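Local coordinates for protein UDP-N-acetylglucosamine 4,6-dehydratase (Vibrio fischeri, PDB 3PVZ) that binds NAD and probably acts as a lyase that dehydrates UDP-N-acetylglucosamine, at residues A[36-41]-A[113-118]; A[61-66]-A[89-94]; A[123-128]-A[171-176]; A[161-166]-A[177-182]. One frame throughout, in Å; residues are numbered along the deposited sequence. Where two conformers were deposited one is given.

Interaction 1: A[36-41]-A[113-118]; sequences SRFLVL and YDYVLN
Arg37 and Asp114 clasp each other side-on where two parallel strands begin. NE of Arg37 lies 2.9 Å from OD2 of Asp114, and NH1 of Arg37 lies 2.9 Å from OD1 of Asp114, making a two-pronged salt bridge. The bend at chi3 of Arg37 (-66°) puts NE where it can take part. Both carboxylate oxygens lie close to the guanidinium plane, yet the carboxylate is turned 51° against it and is met from above its own plane. Asp114 OD2 also accepts the backbone N of Arg37 at 2.8 Å on its anti lone pair. Partly exposed, the pair can carry charge at the strand start, while leucine, valine and phenylalanine fill the buried faces.

Beyond this clasp runs a parallel ladder, as in Leu117 N to Leu39 O (2.8 Å). Strands 37-41 and 115-118 are the first and fourth in the chain but sit side by side in the sheet, the central pairing of a Rossmann fold.

On one face, Leu39 CB sits over the centre of the Tyr113 ring in a CH-pi contact, while CD2 of Leu39 reaches CE2 of Tyr113 at 3.6 Å; the tyrosine hydroxyl bonds to His64. On the other face, the Phe38 and Tyr115 rings lie side by side, planes 16° apart but slid so that they barely overlap. Leu117 CD1 meets the Phe38 edge.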
# COMPACT_ATOMS: atom_id res chain seq x y z
N SER A 36 14.83 -19.16 16.61
CA SER A 36 13.68 -18.33 16.95
C SER A 36 12.72 -18.19 15.81
O SER A 36 13.03 -18.45 14.59
CB SER A 36 14.12 -16.95 17.48
OG SER A 36 15.12 -17.12 18.45
N ARG A 37 11.49 -17.89 16.21
CA ARG A 37 10.37 -17.65 15.35
C ARG A 37 10.05 -16.17 15.24
O ARG A 37 9.92 -15.48 16.26
CB ARG A 37 9.19 -18.36 15.97
CG ARG A 37 9.40 -19.90 16.13
CD ARG A 37 8.36 -20.52 17.00
NE ARG A 37 8.48 -20.03 18.37
CZ ARG A 37 7.66 -20.35 19.36
NH1 ARG A 37 7.91 -19.90 20.58
NH2 ARG A 37 6.61 -21.13 19.16
N PHE A 38 9.83 -15.69 14.03
CA PHE A 38 9.62 -14.28 13.76
C PHE A 38 8.35 -14.02 12.98
O PHE A 38 8.06 -14.68 11.96
CB PHE A 38 10.77 -13.62 12.99
CG PHE A 38 12.11 -13.76 13.63
CD1 PHE A 38 12.67 -12.69 14.30
CD2 PHE A 38 12.80 -14.94 13.60
CE1 PHE A 38 13.91 -12.79 14.89
CE2 PHE A 38 14.01 -15.08 14.23
CZ PHE A 38 14.58 -14.00 14.86
N LEU A 39 7.66 -12.95 13.39
CA LEU A 39 6.54 -12.39 12.69
C LEU A 39 6.91 -10.94 12.30
O LEU A 39 7.22 -10.18 13.16
CB LEU A 39 5.32 -12.40 13.62
CG LEU A 39 4.05 -11.73 13.08
CD1 LEU A 39 3.64 -12.29 11.62
CD2 LEU A 39 2.92 -11.80 14.08
N VAL A 40 6.83 -10.56 11.02
CA VAL A 40 7.10 -9.21 10.59
C VAL A 40 5.86 -8.66 9.96
O VAL A 40 5.45 -9.07 8.85
CB VAL A 40 8.28 -9.15 9.56
CG1 VAL A 40 8.64 -7.71 9.20
CG2 VAL A 40 9.49 -9.88 10.17
N LEU A 41 5.31 -7.66 10.63
CA LEU A 41 4.17 -6.94 10.16
C LEU A 41 4.61 -5.71 9.38
O LEU A 41 5.48 -5.01 9.75
CB LEU A 41 3.36 -6.50 11.39
CG LEU A 41 3.02 -7.66 12.30
CD1 LEU A 41 2.10 -7.18 13.41
CD2 LEU A 41 2.38 -8.81 11.50
N TYR A 113 5.08 -17.06 18.10
CA TYR A 113 6.29 -16.35 17.64
C TYR A 113 7.13 -15.98 18.85
O TYR A 113 6.60 -15.85 19.93
CB TYR A 113 5.98 -15.09 16.85
CG TYR A 113 5.14 -15.37 15.66
CD1 TYR A 113 5.69 -15.84 14.48
CD2 TYR A 113 3.79 -15.13 15.67
CE1 TYR A 113 4.89 -16.11 13.39
CE2 TYR A 113 2.99 -15.39 14.56
CZ TYR A 113 3.54 -15.87 13.43
OH TYR A 113 2.71 -16.13 12.34
N ASP A 114 8.44 -15.84 18.68
CA ASP A 114 9.30 -15.38 19.77
C ASP A 114 9.45 -13.87 19.66
O ASP A 114 9.39 -13.16 20.69
CB ASP A 114 10.64 -16.09 19.72
CG ASP A 114 10.50 -17.58 19.87
OD1 ASP A 114 10.03 -17.98 20.96
OD2 ASP A 114 10.84 -18.34 18.89
N TYR A 115 9.54 -13.38 18.42
CA TYR A 115 9.81 -11.99 18.15
C TYR A 115 8.80 -11.50 17.13
O TYR A 115 8.61 -12.10 16.05
CB TYR A 115 11.21 -11.79 17.60
CG TYR A 115 12.38 -12.16 18.51
CD1 TYR A 115 12.85 -11.26 19.44
CD2 TYR A 115 13.07 -13.38 18.36
CE1 TYR A 115 13.92 -11.57 20.27
CE2 TYR A 115 14.10 -13.69 19.15
CZ TYR A 115 14.53 -12.79 20.12
OH TYR A 115 15.56 -13.10 20.95
N VAL A 116 8.12 -10.41 17.49
CA VAL A 116 7.12 -9.80 16.62
C VAL A 116 7.60 -8.39 16.28
O VAL A 116 7.90 -7.63 17.18
CB VAL A 116 5.73 -9.80 17.28
CG1 VAL A 116 4.71 -9.10 16.34
CG2 VAL A 116 5.31 -11.26 17.62
N LEU A 117 7.76 -8.08 14.99
CA LEU A 117 8.28 -6.80 14.52
C LEU A 117 7.18 -6.09 13.72
O LEU A 117 6.58 -6.68 12.83
CB LEU A 117 9.52 -7.01 13.63
CG LEU A 117 10.78 -7.59 14.28
CD1 LEU A 117 10.68 -9.13 14.37
CD2 LEU A 117 12.05 -7.21 13.52
N ASN A 118 6.85 -4.87 14.10
CA ASN A 118 5.81 -4.11 13.42
C ASN A 118 6.40 -2.91 12.72
O ASN A 118 6.74 -1.92 13.35
CB ASN A 118 4.76 -3.67 14.43
CG ASN A 118 3.51 -3.00 13.80
OD1 ASN A 118 3.42 -2.83 12.60
ND2 ASN A 118 2.53 -2.70 14.62

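Interaction 2: A[61-66]-A[89-94]; sequences QKLHVV and GDFQTF
Strands 62-66 and 90-94, with His64 beside Asp90 and Phe94, form the two arms of a beta-alpha-beta unit joined by helix 70-83. His64 is enclosed by flexible and flat neighbours: CE of the extended Lys62 lies over one ring face, CE2 of Phe94 lies over the opposite face, 3.7 Å from His64 ND1, and the Asp90 carboxylate stands at the ring edge, turned 80° to it. The bonds from His64 NE2 to Asp90 are weak, the nearer being 3.3 Å to OD1. Asp90 OD1 also accepts Gln92 NE2 at 3.0 Å, on its syn lone pair, while His64 ND1 pairs with the Tyr113 hydroxyl.

This pair is the outer part of the Rossmann sheet, strand 90-94 being its edge within the chain. Its backbone ladder includes Leu63 N to Asp90 O (2.8 Å) and Val65 N to Gln92 O (2.9 Å).

The face carrying Leu63, Val65 and Phe91 is largely apolar, as suits a surface roofed by helices 46-56 and 70-83. There Leu63 CD2 lies 3.8 Å from Phe91 CD1, and Val65 CG2 meets CE1 of Phe91 at 3.8 Å. Thr93 is the exception: its OG1 bonds to Arg126 of the second subunit, placing this edge at the dimer interface.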
# COMPACT_ATOMS: atom_id res chain seq x y z
N GLN A 61 14.16 -20.10 12.20
CA GLN A 61 13.37 -21.33 12.36
C GLN A 61 12.03 -21.11 11.70
O GLN A 61 11.46 -21.98 11.05
CB GLN A 61 13.20 -21.63 13.84
CG GLN A 61 13.60 -22.95 14.40
CD GLN A 61 13.26 -22.94 15.92
OE1 GLN A 61 12.29 -22.39 16.24
NE2 GLN A 61 14.09 -23.47 16.79
N LYS A 62 11.53 -19.89 11.85
CA LYS A 62 10.18 -19.50 11.46
C LYS A 62 10.23 -18.00 11.16
O LYS A 62 10.76 -17.23 11.96
CB LYS A 62 9.16 -19.81 12.56
CG LYS A 62 7.72 -19.59 12.12
CD LYS A 62 6.74 -19.92 13.18
CE LYS A 62 5.27 -19.76 12.70
NZ LYS A 62 4.38 -19.91 13.90
N LEU A 63 9.72 -17.64 9.97
CA LEU A 63 9.57 -16.30 9.54
C LEU A 63 8.32 -16.08 8.71
O LEU A 63 8.19 -16.54 7.57
CB LEU A 63 10.84 -15.84 8.83
CG LEU A 63 10.79 -14.51 8.05
CD1 LEU A 63 10.50 -13.43 9.07
CD2 LEU A 63 12.06 -14.19 7.23
N HIS A 64 7.37 -15.37 9.30
CA HIS A 64 6.10 -15.07 8.68
C HIS A 64 6.01 -13.59 8.43
O HIS A 64 6.28 -12.80 9.32
CB HIS A 64 4.94 -15.50 9.55
CG HIS A 64 4.70 -16.97 9.56
ND1 HIS A 64 3.58 -17.53 10.15
CD2 HIS A 64 5.41 -18.00 9.05
CE1 HIS A 64 3.61 -18.85 10.00
NE2 HIS A 64 4.73 -19.16 9.34
N VAL A 65 5.71 -13.22 7.16
CA VAL A 65 5.61 -11.84 6.73
C VAL A 65 4.15 -11.48 6.44
O VAL A 65 3.47 -12.20 5.74
CB VAL A 65 6.47 -11.60 5.46
CG1 VAL A 65 6.63 -10.13 5.19
CG2 VAL A 65 7.86 -12.30 5.62
N VAL A 66 3.67 -10.37 6.95
CA VAL A 66 2.27 -9.93 6.73
C VAL A 66 2.18 -8.49 6.25
O VAL A 66 2.75 -7.61 6.84
CB VAL A 66 1.51 -10.06 8.02
CG1 VAL A 66 -0.01 -9.59 7.85
CG2 VAL A 66 1.55 -11.51 8.51
N GLY A 89 13.43 -23.80 7.18
CA GLY A 89 12.46 -23.32 8.19
C GLY A 89 11.20 -22.80 7.56
O GLY A 89 10.99 -22.91 6.35
N ASP A 90 10.31 -22.30 8.41
CA ASP A 90 8.95 -22.08 8.04
C ASP A 90 8.85 -20.62 7.60
O ASP A 90 8.57 -19.73 8.43
CB ASP A 90 8.09 -22.39 9.28
CG ASP A 90 6.62 -22.11 9.11
OD1 ASP A 90 6.17 -21.79 7.99
OD2 ASP A 90 5.91 -22.20 10.14
N PHE A 91 9.07 -20.41 6.29
CA PHE A 91 8.97 -19.09 5.67
C PHE A 91 7.66 -18.98 4.87
O PHE A 91 7.39 -19.76 3.97
CB PHE A 91 10.15 -18.80 4.72
CG PHE A 91 10.03 -17.48 4.04
CD1 PHE A 91 10.15 -16.33 4.75
CD2 PHE A 91 9.70 -17.39 2.70
CE1 PHE A 91 10.01 -15.09 4.16
CE2 PHE A 91 9.54 -16.16 2.11
CZ PHE A 91 9.71 -15.00 2.86
N GLN A 92 6.81 -18.03 5.26
CA GLN A 92 5.52 -17.82 4.58
C GLN A 92 5.12 -16.35 4.63
O GLN A 92 5.37 -15.65 5.61
CB GLN A 92 4.42 -18.66 5.20
CG GLN A 92 4.64 -20.17 5.25
CD GLN A 92 3.37 -20.89 5.73
OE1 GLN A 92 2.36 -20.87 5.03
NE2 GLN A 92 3.40 -21.44 7.00
N THR A 93 4.38 -15.95 3.60
CA THR A 93 3.90 -14.61 3.46
C THR A 93 2.37 -14.63 3.37
O THR A 93 1.78 -15.54 2.84
CB THR A 93 4.53 -13.97 2.21
OG1 THR A 93 3.99 -14.63 1.07
CG2 THR A 93 6.06 -14.15 2.22
N PHE A 94 1.73 -13.56 3.84
CA PHE A 94 0.29 -13.48 4.01
C PHE A 94 -0.08 -12.05 3.73
O PHE A 94 0.32 -11.14 4.47
CB PHE A 94 -0.12 -13.80 5.51
CG PHE A 94 0.26 -15.20 5.98
CD1 PHE A 94 -0.58 -16.27 5.76
CD2 PHE A 94 1.49 -15.45 6.58
CE1 PHE A 94 -0.22 -17.56 6.12
CE2 PHE A 94 1.86 -16.70 6.98
CZ PHE A 94 1.00 -17.79 6.76

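Interaction 3: A[123-128]-A[171-176]; sequences KHVRSE and PVNMMG. With NAD (nicotinamide-adenine-dinucleotide), chain E.
Met175, a selenomethionine, folds back over the main chain of Lys123. Its SE lies 3.6 Å from Lys123 CA and its CE 3.5 Å from Lys123 O, while CG rests near Val125 CA; the bend at chi2 (-68°) sends SE in this direction. A long, unbranched, apolar chain suits this place, since it can follow the curve of the loop. Behind that loop the extended side chain of Lys123 runs the other way to NAD, where NZ is 2.9 Å from the phosphate oxygen O1N and also bonds to Asp207 O. Met175 thus packs against the backbone of a residue that binds the cofactor.

Glu128 meets the first amide of the helix that starts at Met174. Its OE2 accepts Met174 N at 2.6 Å, approached from well above the carboxylate plane, and a carboxylate here would be favoured by the positive end of the helix dipole. Its aliphatic part crosses Met174 at about a right angle, with CD of Glu128 coming close to CG of Met174.

Asn173, the N-cap, serves the same helix end: its OD1 accepts Gly176 N at 3.0 Å. Its ND2 lies 3.5 Å from CG2 of Val125.

Backbone N of Lys123 and of His124 bond to Glu70 of the second subunit, so the loop is also part of the dimer interface. Helix 174-189 begins here between two others: Met175 rests on Met137 and Asn141 of helix 131-154, whereas Met174 reaches Ile375, Val376 and Phe379 of helix 372-382.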
# COMPACT_ATOMS: atom_id res chain seq x y z
N LYS A 123 2.29 6.79 7.09
CA LYS A 123 3.42 7.65 7.42
C LYS A 123 3.42 9.02 6.74
O LYS A 123 4.20 9.86 7.16
CB LYS A 123 4.76 6.95 7.14
CG LYS A 123 5.03 6.68 5.64
CD LYS A 123 6.48 6.37 5.34
CE LYS A 123 6.67 6.01 3.85
NZ LYS A 123 8.11 5.60 3.57
N HIS A 124 2.58 9.24 5.71
CA HIS A 124 2.59 10.51 4.97
C HIS A 124 1.86 11.60 5.70
O HIS A 124 0.70 11.46 6.07
CB HIS A 124 2.04 10.33 3.55
CG HIS A 124 2.99 9.61 2.67
ND1 HIS A 124 4.01 10.25 2.00
CD2 HIS A 124 3.16 8.28 2.43
CE1 HIS A 124 4.75 9.35 1.36
NE2 HIS A 124 4.25 8.15 1.60
N VAL A 125 2.58 12.70 5.94
CA VAL A 125 2.06 13.84 6.70
C VAL A 125 0.69 14.31 6.16
O VAL A 125 -0.21 14.64 6.93
CB VAL A 125 3.12 14.99 6.70
CG1 VAL A 125 2.51 16.33 7.16
CG2 VAL A 125 4.29 14.58 7.56
N ARG A 126 0.54 14.26 4.84
CA ARG A 126 -0.67 14.65 4.14
C ARG A 126 -1.85 13.72 4.43
O ARG A 126 -2.98 14.04 4.11
CB ARG A 126 -0.39 14.66 2.63
CG ARG A 126 0.09 13.30 2.07
CD ARG A 126 1.41 13.44 1.28
NE ARG A 126 2.58 12.96 2.01
CZ ARG A 126 3.29 13.69 2.86
NH1 ARG A 126 2.97 14.96 3.07
NH2 ARG A 126 4.33 13.17 3.50
N SER A 127 -1.59 12.57 5.05
CA SER A 127 -2.67 11.68 5.42
C SER A 127 -3.55 12.33 6.49
O SER A 127 -4.56 11.77 6.90
CB SER A 127 -2.14 10.30 5.85
OG SER A 127 -1.68 9.57 4.70
N GLU A 128 -3.16 13.52 6.90
CA GLU A 128 -3.97 14.41 7.72
C GLU A 128 -5.10 15.15 7.04
O GLU A 128 -5.90 15.76 7.73
CB GLU A 128 -3.09 15.54 8.23
CG GLU A 128 -2.65 15.38 9.59
CD GLU A 128 -1.84 16.59 10.00
OE1 GLU A 128 -2.39 17.71 9.97
OE2 GLU A 128 -0.66 16.38 10.36
N PRO A 171 5.71 16.76 18.76
CA PRO A 171 5.21 16.63 17.40
C PRO A 171 4.64 17.94 16.95
O PRO A 171 4.19 18.74 17.77
CB PRO A 171 4.12 15.56 17.50
CG PRO A 171 3.62 15.68 18.89
CD PRO A 171 4.85 16.04 19.72
N VAL A 172 4.67 18.15 15.64
CA VAL A 172 4.19 19.38 15.03
C VAL A 172 3.01 19.11 14.07
O VAL A 172 2.29 20.03 13.70
CB VAL A 172 5.38 20.12 14.32
CG1 VAL A 172 6.35 20.69 15.37
CG2 VAL A 172 6.14 19.19 13.33
N ASN A 173 2.80 17.85 13.70
CA ASN A 173 1.69 17.44 12.83
C ASN A 173 0.96 16.21 13.42
O ASN A 173 1.40 15.68 14.43
CB ASN A 173 2.24 17.19 11.43
CG ASN A 173 3.38 16.20 11.42
OD1 ASN A 173 3.38 15.23 12.17
ND2 ASN A 173 4.36 16.44 10.56
N MSE A 174 -0.16 15.78 12.83
CA MSE A 174 -0.99 14.70 13.41
C MSE A 174 -0.32 13.31 13.32
O MSE A 174 -0.60 12.43 14.12
CB MSE A 174 -2.38 14.63 12.75
CG MSE A 174 -3.20 15.93 12.82
SE MSE A 174 -3.61 16.32 14.63
CE MSE A 174 -5.10 15.06 14.87
N MSE A 175 0.51 13.13 12.30
CA MSE A 175 1.36 11.96 12.15
C MSE A 175 2.19 11.70 13.39
O MSE A 175 2.12 10.63 14.01
CB MSE A 175 2.34 12.19 11.00
CG MSE A 175 2.13 11.36 9.85
SE MSE A 175 2.56 9.58 10.39
CE MSE A 175 4.47 9.97 10.69
N GLY A 176 2.99 12.70 13.74
CA GLY A 176 3.86 12.63 14.88
C GLY A 176 3.06 12.53 16.14
O GLY A 176 3.46 11.82 17.05
PA NAD E . 6.31 1.98 4.13
O1A NAD E . 5.17 2.78 3.58
O2A NAD E . 7.24 1.58 3.02
O5B NAD E . 5.83 0.53 4.59
C5B NAD E . 4.73 0.50 5.53
C4B NAD E . 4.13 -0.89 5.30
O4B NAD E . 3.04 -1.16 6.16
C3B NAD E . 3.62 -1.02 3.83
O3B NAD E . 4.16 -2.16 3.20
C2B NAD E . 2.09 -1.13 4.02
O2B NAD E . 1.41 -1.80 2.97
C1B NAD E . 2.08 -1.84 5.40
N9A NAD E . 0.80 -1.68 6.06
C8A NAD E . 0.16 -0.54 6.33
N7A NAD E . -1.00 -0.76 6.87
C5A NAD E . -1.09 -2.12 7.06
C6A NAD E . -2.06 -2.96 7.57
N6A NAD E . -3.18 -2.38 8.12
N1A NAD E . -1.87 -4.28 7.57
C2A NAD E . -0.77 -4.81 7.05
N3A NAD E . 0.16 -4.04 6.53
C4A NAD E . 0.04 -2.72 6.52
O3 NAD E . 7.00 2.80 5.32
PN NAD E . 8.56 2.51 5.69
O1N NAD E . 9.46 3.51 4.99
O2N NAD E . 9.08 1.13 5.58
O5D NAD E . 8.56 3.09 7.24
C5D NAD E . 8.03 2.14 8.15
C4D NAD E . 8.01 2.75 9.55
O4D NAD E . 9.27 3.46 9.81
C3D NAD E . 6.90 3.83 9.65
O3D NAD E . 6.39 3.99 10.99
C2D NAD E . 7.67 5.13 9.33
O2D NAD E . 7.02 6.30 9.87
C1D NAD E . 9.00 4.87 10.03
N1N NAD E . 10.08 5.73 9.52
C2N NAD E . 10.42 5.63 8.23
C3N NAD E . 11.44 6.39 7.70
C7N NAD E . 11.80 6.32 6.27
O7N NAD E . 12.67 7.10 5.89
N7N NAD E . 11.21 5.47 5.41
C4N NAD E . 12.13 7.30 8.54
C5N NAD E . 11.76 7.36 9.87
C6N NAD E . 10.72 6.57 10.34

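Interaction 4: A[161-166]-A[177-182]. With NAD (nicotinamide-adenine-dinucleotide), chain E.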
# COMPACT_ATOMS: atom_id res chain seq x y z
N PHE A 161 8.82 -5.40 18.78
CA PHE A 161 9.63 -4.34 18.26
C PHE A 161 8.76 -3.51 17.36
O PHE A 161 8.00 -4.03 16.51
CB PHE A 161 10.82 -4.89 17.44
CG PHE A 161 11.48 -3.85 16.62
CD1 PHE A 161 12.41 -2.96 17.18
CD2 PHE A 161 11.09 -3.64 15.30
CE1 PHE A 161 12.95 -1.94 16.46
CE2 PHE A 161 11.66 -2.62 14.56
CZ PHE A 161 12.60 -1.77 15.15
N CYS A 162 8.92 -2.19 17.49
CA CYS A 162 8.27 -1.31 16.55
C CYS A 162 9.02 0.01 16.48
O CYS A 162 10.01 0.18 17.15
CB CYS A 162 6.81 -1.11 16.93
SG CYS A 162 6.62 -0.38 18.51
N VAL A 163 8.54 0.96 15.69
CA VAL A 163 9.27 2.19 15.43
C VAL A 163 8.91 3.26 16.43
O VAL A 163 7.79 3.30 16.92
CB VAL A 163 8.95 2.76 14.06
CG1 VAL A 163 9.06 1.68 13.01
CG2 VAL A 163 7.54 3.40 14.08
N SER A 164 9.87 4.15 16.71
CA SER A 164 9.60 5.33 17.51
C SER A 164 9.28 6.52 16.64
O SER A 164 9.50 6.49 15.42
CB SER A 164 10.81 5.66 18.38
OG SER A 164 10.68 5.08 19.65
N THR A 165 8.77 7.58 17.29
CA THR A 165 8.68 8.93 16.72
C THR A 165 10.02 9.31 16.10
O THR A 165 11.07 9.01 16.66
CB THR A 165 8.32 9.98 17.79
OG1 THR A 165 9.21 9.85 18.89
CG2 THR A 165 6.90 9.75 18.31
N ASP A 166 9.98 9.93 14.93
CA ASP A 166 11.22 10.28 14.21
C ASP A 166 12.14 11.18 15.04
O ASP A 166 13.37 11.14 14.87
CB ASP A 166 10.91 10.99 12.88
CG ASP A 166 10.16 10.12 11.90
OD1 ASP A 166 9.87 8.94 12.17
OD2 ASP A 166 9.83 10.64 10.82
N ALA A 177 1.94 13.23 16.22
CA ALA A 177 1.07 13.07 17.39
C ALA A 177 0.56 11.61 17.47
O ALA A 177 0.49 11.03 18.57
CB ALA A 177 -0.07 14.03 17.34
N SER A 178 0.24 11.00 16.33
CA SER A 178 -0.29 9.63 16.36
C SER A 178 0.78 8.69 16.87
O SER A 178 0.47 7.86 17.72
CB SER A 178 -0.88 9.16 15.01
OG SER A 178 0.12 8.78 14.12
N LYS A 179 2.01 8.84 16.39
CA LYS A 179 3.13 8.03 16.89
C LYS A 179 3.40 8.36 18.38
O LYS A 179 3.82 7.49 19.15
CB LYS A 179 4.42 8.22 16.06
CG LYS A 179 4.32 7.96 14.52
CD LYS A 179 4.45 6.47 14.16
CE LYS A 179 4.71 6.25 12.64
NZ LYS A 179 6.13 6.49 12.25
N ARG A 180 3.18 9.59 18.80
CA ARG A 180 3.37 9.95 20.20
C ARG A 180 2.30 9.31 21.08
O ARG A 180 2.58 8.89 22.19
CB ARG A 180 3.37 11.46 20.39
CG ARG A 180 3.49 11.89 21.83
CD ARG A 180 4.83 11.48 22.47
NE ARG A 180 4.77 11.79 23.90
CZ ARG A 180 4.55 10.91 24.88
NH1 ARG A 180 4.42 9.60 24.62
NH2 ARG A 180 4.50 11.36 26.13
N ILE A 181 1.07 9.25 20.58
CA ILE A 181 -0.00 8.61 21.32
C ILE A 181 0.26 7.10 21.36
O ILE A 181 0.10 6.46 22.39
CB ILE A 181 -1.41 8.94 20.73
CG1 ILE A 181 -1.72 10.41 20.92
CG2 ILE A 181 -2.49 8.07 21.37
CD1 ILE A 181 -2.64 10.99 19.87
N MSE A 182 0.73 6.56 20.25
CA MSE A 182 1.09 5.14 20.21
C MSE A 182 2.07 4.74 21.32
O MSE A 182 1.90 3.70 21.95
CB MSE A 182 1.73 4.79 18.88
CG MSE A 182 2.09 3.30 18.77
SE MSE A 182 3.75 3.10 17.79
CE MSE A 182 3.06 3.43 16.14
PA NAD E . 6.31 1.98 4.13
O1A NAD E . 5.17 2.78 3.58
O2A NAD E . 7.24 1.58 3.02
O5B NAD E . 5.83 0.53 4.59
C5B NAD E . 4.73 0.50 5.53
C4B NAD E . 4.13 -0.89 5.30
O4B NAD E . 3.04 -1.16 6.16
C3B NAD E . 3.62 -1.02 3.83
O3B NAD E . 4.16 -2.16 3.20
C2B NAD E . 2.09 -1.13 4.02
O2B NAD E . 1.41 -1.80 2.97
C1B NAD E . 2.08 -1.84 5.40
N9A NAD E . 0.80 -1.68 6.06
C8A NAD E . 0.16 -0.54 6.33
N7A NAD E . -1.00 -0.76 6.87
C5A NAD E . -1.09 -2.12 7.06
C6A NAD E . -2.06 -2.96 7.57
N6A NAD E . -3.18 -2.38 8.12
N1A NAD E . -1.87 -4.28 7.57
C2A NAD E . -0.77 -4.81 7.05
N3A NAD E . 0.16 -4.04 6.53
C4A NAD E . 0.04 -2.72 6.52
O3 NAD E . 7.00 2.80 5.32
PN NAD E . 8.56 2.51 5.69
O1N NAD E . 9.46 3.51 4.99
O2N NAD E . 9.08 1.13 5.58
O5D NAD E . 8.56 3.09 7.24
C5D NAD E . 8.03 2.14 8.15
C4D NAD E . 8.01 2.75 9.55
O4D NAD E . 9.27 3.46 9.81
C3D NAD E . 6.90 3.83 9.65
O3D NAD E . 6.39 3.99 10.99
C2D NAD E . 7.67 5.13 9.33
O2D NAD E . 7.02 6.30 9.87
C1D NAD E . 9.00 4.87 10.03
N1N NAD E . 10.08 5.73 9.52
C2N NAD E . 10.42 5.63 8.23
C3N NAD E . 11.44 6.39 7.70
C7N NAD E . 11.80 6.32 6.27
O7N NAD E . 12.67 7.10 5.89
N7N NAD E . 11.21 5.47 5.41
C4N NAD E . 12.13 7.30 8.54
C5N NAD E . 11.76 7.36 9.87
C6N NAD E . 10.72 6.57 10.34
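Van der Waals packing joins Thr165 and Lys179 directly. The methyl CG2 of Thr165 makes an apolar contact with Lys179 CB at 3.7 Å and lies 3.8 Å from the backbone N of Arg180, the Thr165 and Lys179 side chains sliding past each other in opposite directions. The hydroxyl of Thr165 is turned to Lys167 O, which leaves the methyl for the helix. One helical turn on, SE of Met182, a selenomethionine, lies 4.1 Å from Val163 O.

Hydrogen bonding goes through the cofactor. Lys179 NZ bonds to both hydroxyls of the nicotinamide ribose, at 2.8 Å from O3D and at a shorter, less certain distance from O2D. A long chain spans this gap, and the turn at chi4 (79°) places NZ at the diol.

Asp166 also borders NAD, its OD1 3.1 Å from C6N of the nicotinamide. Asp166 OD1 stays 4.5 Å from Lys179 NZ, too far for a salt bridge.

Met175 stands four residues before Lys179, where many short-chain dehydrogenases carry the tyrosine of YxxxK; WbpM-type relatives likewise have methionine there. Strand 159-163 lies between strands 115-118 and 194-198 in the sheet, and helix 174-189 crosses from it to the latter, completing a beta-alpha-beta unit.

How the interactions relate
Interactions 1, 2 and 4 share one sheet: strand 37-41 pairs with both 62-66 and 115-118, and 115-118 in turn with 159-163. Interaction 1 is the buried centre, its ladder flanked by largely apolar faces and closed by a salt bridge at the strand start. Interaction 2, the partly exposed edge, has one largely apolar face and one polar face where His64, Asp90 and Gln92 meet. Interactions 3 and 4 are partly buried, lie beside the cofactor and lack ladders. They use successive parts of helix 174-189, and each sends a lysine to NAD, Lys123 to a phosphate and Lys179 to a ribose. Interactions 2 and 3, about 32 Å apart between centres, both touch the second subunit.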